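PDB 2EUI: probable acetyltransferase from Pseudomonas aeruginosa PAO1, which is of unknown function but probably transfers an acyl group, as acetyltransferases of the GNAT type do. Local coordinates for residues M1-A6 / Y50-D55. Sequence-based numbering, arbitrary orientation.
Sequences MRIVQA and YLALAD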
HETATM    1  N   MSE A   1      10.575  11.082 -23.378  1.00 52.27           N
HETATM    2  CA  MSE A   1      11.955  11.597 -23.585  1.00 48.26           C
HETATM    3  C   MSE A   1      12.451  12.265 -22.316  1.00 46.24           C
HETATM    4  O   MSE A   1      13.638  12.234 -21.999  1.00 47.35           O
HETATM    5  CB  MSE A   1      11.983  12.604 -24.731  1.00 54.68           C
HETATM    6  CG  MSE A   1      13.384  13.063 -25.111  1.00 61.55           C
HETATM    7 SE   MSE A   1      13.386  13.910 -26.873  1.00 80.06          SE
HETATM    8  CE  MSE A   1      12.762  12.362 -27.921  1.00 74.89           C
ATOM      9  N   ARG A   2      11.530  12.875 -21.588  1.00 42.87           N
ATOM     10  CA  ARG A   2      11.884  13.540 -20.347  1.00 38.76           C
ATOM     11  C   ARG A   2      10.875  13.163 -19.258  1.00 35.66           C
ATOM     12  O   ARG A   2       9.663  13.117 -19.502  1.00 33.40           O
ATOM     13  CB  ARG A   2      11.920  15.052 -20.571  1.00 36.36           C
ATOM     14  CG  ARG A   2      12.183  15.876 -19.323  1.00 36.92           C
ATOM     15  CD  ARG A   2      12.282  17.347 -19.687  1.00 37.94           C
ATOM     16  NE  ARG A   2      11.317  17.675 -20.730  1.00 38.40           N
ATOM     17  CZ  ARG A   2      10.472  18.700 -20.670  1.00 38.52           C
ATOM     18  NH1 ARG A   2      10.474  19.510 -19.616  1.00 37.52           N
ATOM     19  NH2 ARG A   2       9.605  18.898 -21.655  1.00 39.20           N
ATOM     20  N   ILE A   3      11.392  12.858 -18.069  1.00 32.69           N
ATOM     21  CA  ILE A   3      10.547  12.484 -16.939  1.00 31.11           C
ATOM     22  C   ILE A   3      10.591  13.592 -15.903  1.00 29.20           C
ATOM     23  O   ILE A   3      11.646  14.161 -15.640  1.00 29.54           O
ATOM     24  CB  ILE A   3      11.018  11.173 -16.272  1.00 30.51           C
ATOM     25  CG1 ILE A   3      11.134  10.057 -17.317  1.00 30.12           C
ATOM     26  CG2 ILE A   3      10.037  10.778 -15.167  1.00 30.87           C
ATOM     27  CD1 ILE A   3       9.896   9.847 -18.160  1.00 30.76           C
ATOM     28  N   VAL A   4       9.442  13.891 -15.315  1.00 27.70           N
ATOM     29  CA  VAL A   4       9.347  14.943 -14.315  1.00 26.68           C
ATOM     30  C   VAL A   4       8.359  14.565 -13.213  1.00 25.57           C
ATOM     31  O   VAL A   4       7.348  13.906 -13.477  1.00 26.10           O
ATOM     32  CB  VAL A   4       8.907  16.268 -14.991  1.00 27.74           C
ATOM     33  CG1 VAL A   4       8.017  17.088 -14.065  1.00 28.05           C
ATOM     34  CG2 VAL A   4      10.134  17.064 -15.380  1.00 27.71           C
ATOM     35  N   GLN A   5       8.645  14.968 -11.978  1.00 22.81           N
ATOM     36  CA  GLN A   5       7.724  14.651 -10.900  1.00 22.46           C
ATOM     37  C   GLN A   5       6.531  15.592 -10.884  1.00 21.94           C
ATOM     38  O   GLN A   5       6.672  16.812 -10.872  1.00 22.01           O
ATOM     39  CB  GLN A   5       8.416  14.682  -9.547  1.00 21.84           C
ATOM     40  CG  GLN A   5       7.477  14.396  -8.387  1.00 22.13           C
ATOM     41  CD  GLN A   5       8.172  13.681  -7.240  1.00 22.19           C
ATOM     42  OE1 GLN A   5       9.388  13.537  -7.236  1.00 22.62           O
ATOM     43  NE2 GLN A   5       7.399  13.233  -6.261  1.00 21.97           N
ATOM     44  N   ALA A   6       5.343  15.010 -10.903  1.00 21.95           N
ATOM     45  CA  ALA A   6       4.124  15.788 -10.887  1.00 22.04           C
ATOM     46  C   ALA A   6       3.983  16.555  -9.579  1.00 21.87           C
ATOM     47  O   ALA A   6       4.280  16.040  -8.505  1.00 22.46           O
ATOM     48  CB  ALA A   6       2.929  14.871 -11.080  1.00 20.46           C
ATOM     49  N   TYR A  50       5.120  10.213 -11.605  1.00 21.49           N
ATOM     50  CA  TYR A  50       6.094  10.595 -12.620  1.00 21.60           C
ATOM     51  C   TYR A  50       5.369  10.863 -13.930  1.00 20.85           C
ATOM     52  O   TYR A  50       4.439  10.149 -14.291  1.00 18.63           O
ATOM     53  CB  TYR A  50       7.147   9.499 -12.820  1.00 23.43           C
ATOM     54  CG  TYR A  50       8.075   9.324 -11.646  1.00 26.17           C
ATOM     55  CD1 TYR A  50       8.864  10.381 -11.190  1.00 28.11           C
ATOM     56  CD2 TYR A  50       8.135   8.113 -10.960  1.00 28.47           C
ATOM     57  CE1 TYR A  50       9.687  10.237 -10.073  1.00 29.22           C
ATOM     58  CE2 TYR A  50       8.954   7.955  -9.843  1.00 30.42           C
ATOM     59  CZ  TYR A  50       9.724   9.020  -9.403  1.00 30.41           C
ATOM     60  OH  TYR A  50      10.511   8.869  -8.283  1.00 31.86           O
ATOM     61  N   LEU A  51       5.805  11.911 -14.621  1.00 21.28           N
ATOM     62  CA  LEU A  51       5.217  12.321 -15.888  1.00 23.30           C
ATOM     63  C   LEU A  51       6.230  12.269 -17.023  1.00 25.22           C
ATOM     64  O   LEU A  51       7.315  12.842 -16.912  1.00 25.80           O
ATOM     65  CB  LEU A  51       4.683  13.759 -15.795  1.00 21.66           C
ATOM     66  CG  LEU A  51       3.663  14.092 -14.707  1.00 20.21           C
ATOM     67  CD1 LEU A  51       3.348  15.589 -14.699  1.00 18.83           C
ATOM     68  CD2 LEU A  51       2.415  13.262 -14.935  1.00 19.28           C
ATOM     69  N   ALA A  52       5.873  11.585 -18.108  1.00 27.21           N
ATOM     70  CA  ALA A  52       6.738  11.501 -19.291  1.00 29.42           C
ATOM     71  C   ALA A  52       6.303  12.618 -20.237  1.00 30.14           C
ATOM     72  O   ALA A  52       5.190  12.583 -20.776  1.00 29.76           O
ATOM     73  CB  ALA A  52       6.588  10.136 -19.982  1.00 29.66           C
ATOM     74  N   LEU A  53       7.174  13.606 -20.431  1.00 30.66           N
ATOM     75  CA  LEU A  53       6.862  14.740 -21.303  1.00 31.33           C
ATOM     76  C   LEU A  53       7.738  14.808 -22.552  1.00 32.73           C
ATOM     77  O   LEU A  53       8.952  14.590 -22.484  1.00 33.39           O
ATOM     78  CB  LEU A  53       7.007  16.050 -20.531  1.00 27.94           C
ATOM     79  CG  LEU A  53       6.392  16.107 -19.133  1.00 27.16           C
ATOM     80  CD1 LEU A  53       6.386  17.558 -18.632  1.00 23.13           C
ATOM     81  CD2 LEU A  53       4.974  15.527 -19.165  1.00 27.11           C
ATOM     82  N   ALA A  54       7.118  15.110 -23.691  1.00 33.58           N
ATOM     83  CA  ALA A  54       7.846  15.229 -24.955  1.00 34.82           C
ATOM     84  C   ALA A  54       8.848  16.368 -24.784  1.00 36.19           C
ATOM     85  O   ALA A  54       8.542  17.361 -24.125  1.00 35.53           O
ATOM     86  CB  ALA A  54       6.885  15.539 -26.082  1.00 34.28           C
ATOM     87  N   ASP A  55      10.036  16.236 -25.373  1.00 36.95           N
ATOM     88  CA  ASP A  55      11.056  17.268 -25.214  1.00 39.91           C
ATOM     89  C   ASP A  55      10.577  18.666 -25.591  1.00 40.60           C
ATOM     90  O   ASP A  55      10.759  19.615 -24.823  1.00 40.43           O
ATOM     91  CB  ASP A  55      12.318  16.938 -26.023  1.00 43.09           C
ATOM     92  CG  ASP A  55      13.582  17.614 -25.455  1.00 45.01           C
ATOM     93  OD1 ASP A  55      13.444  18.458 -24.537  1.00 46.24           O
ATOM     94  OD2 ASP A  55      14.703  17.297 -25.929  1.00 46.30           O
TER
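Arg2 runs extended through its first two torsions, with CG anti to the backbone N (chi1 176°), and then turns at chi3 (38°), which sets NE off the extended line; the guanidinium beyond it has Leu53 CB over one face. There NH2 donates to the carbonyl of Ala54, 3.1 Å from NH2 to Ala54 O; the acceptor lies in the guanidinium plane, while the donor sits 34° off the carbonyl plane. The Asp55 carboxylate is too far for a salt bridge, OD1 being 4.4 Å from Arg2 NE and off the plane of the group, though it may add a weak, longer-range attraction.

The backbones of 2-5 and 50-53 pair as antiparallel strands. Arg2 with Leu53 and Val4 with Leu51 are the hydrogen-bonded pairs, each joined by two backbone bonds; Leu53 N lies 2.7 Å from Arg2 O. Ile3 with Ala52 and Gln5 with Tyr50 are non-hydrogen-bonded. This places strand 2-5 at one edge of the mixed sheet of the GNAT fold, beside strand 48-53, with helices 11-24 and 31-44 in the connection between them.

On the face carrying Ile3 and Tyr50, helix 92-109 packs against the sheet, and His102 meets the Tyr50 ring edge-to-face. Ile3 reaches across with both branches: CD1 rests 3.8 Å from Ala52 CB, and CG2 lies 3.9 Å from Tyr50 CB. On the other face, beyond Val4, Ala6 CB packs on CG and CD1 of Leu51, 3.7 Å from CD1.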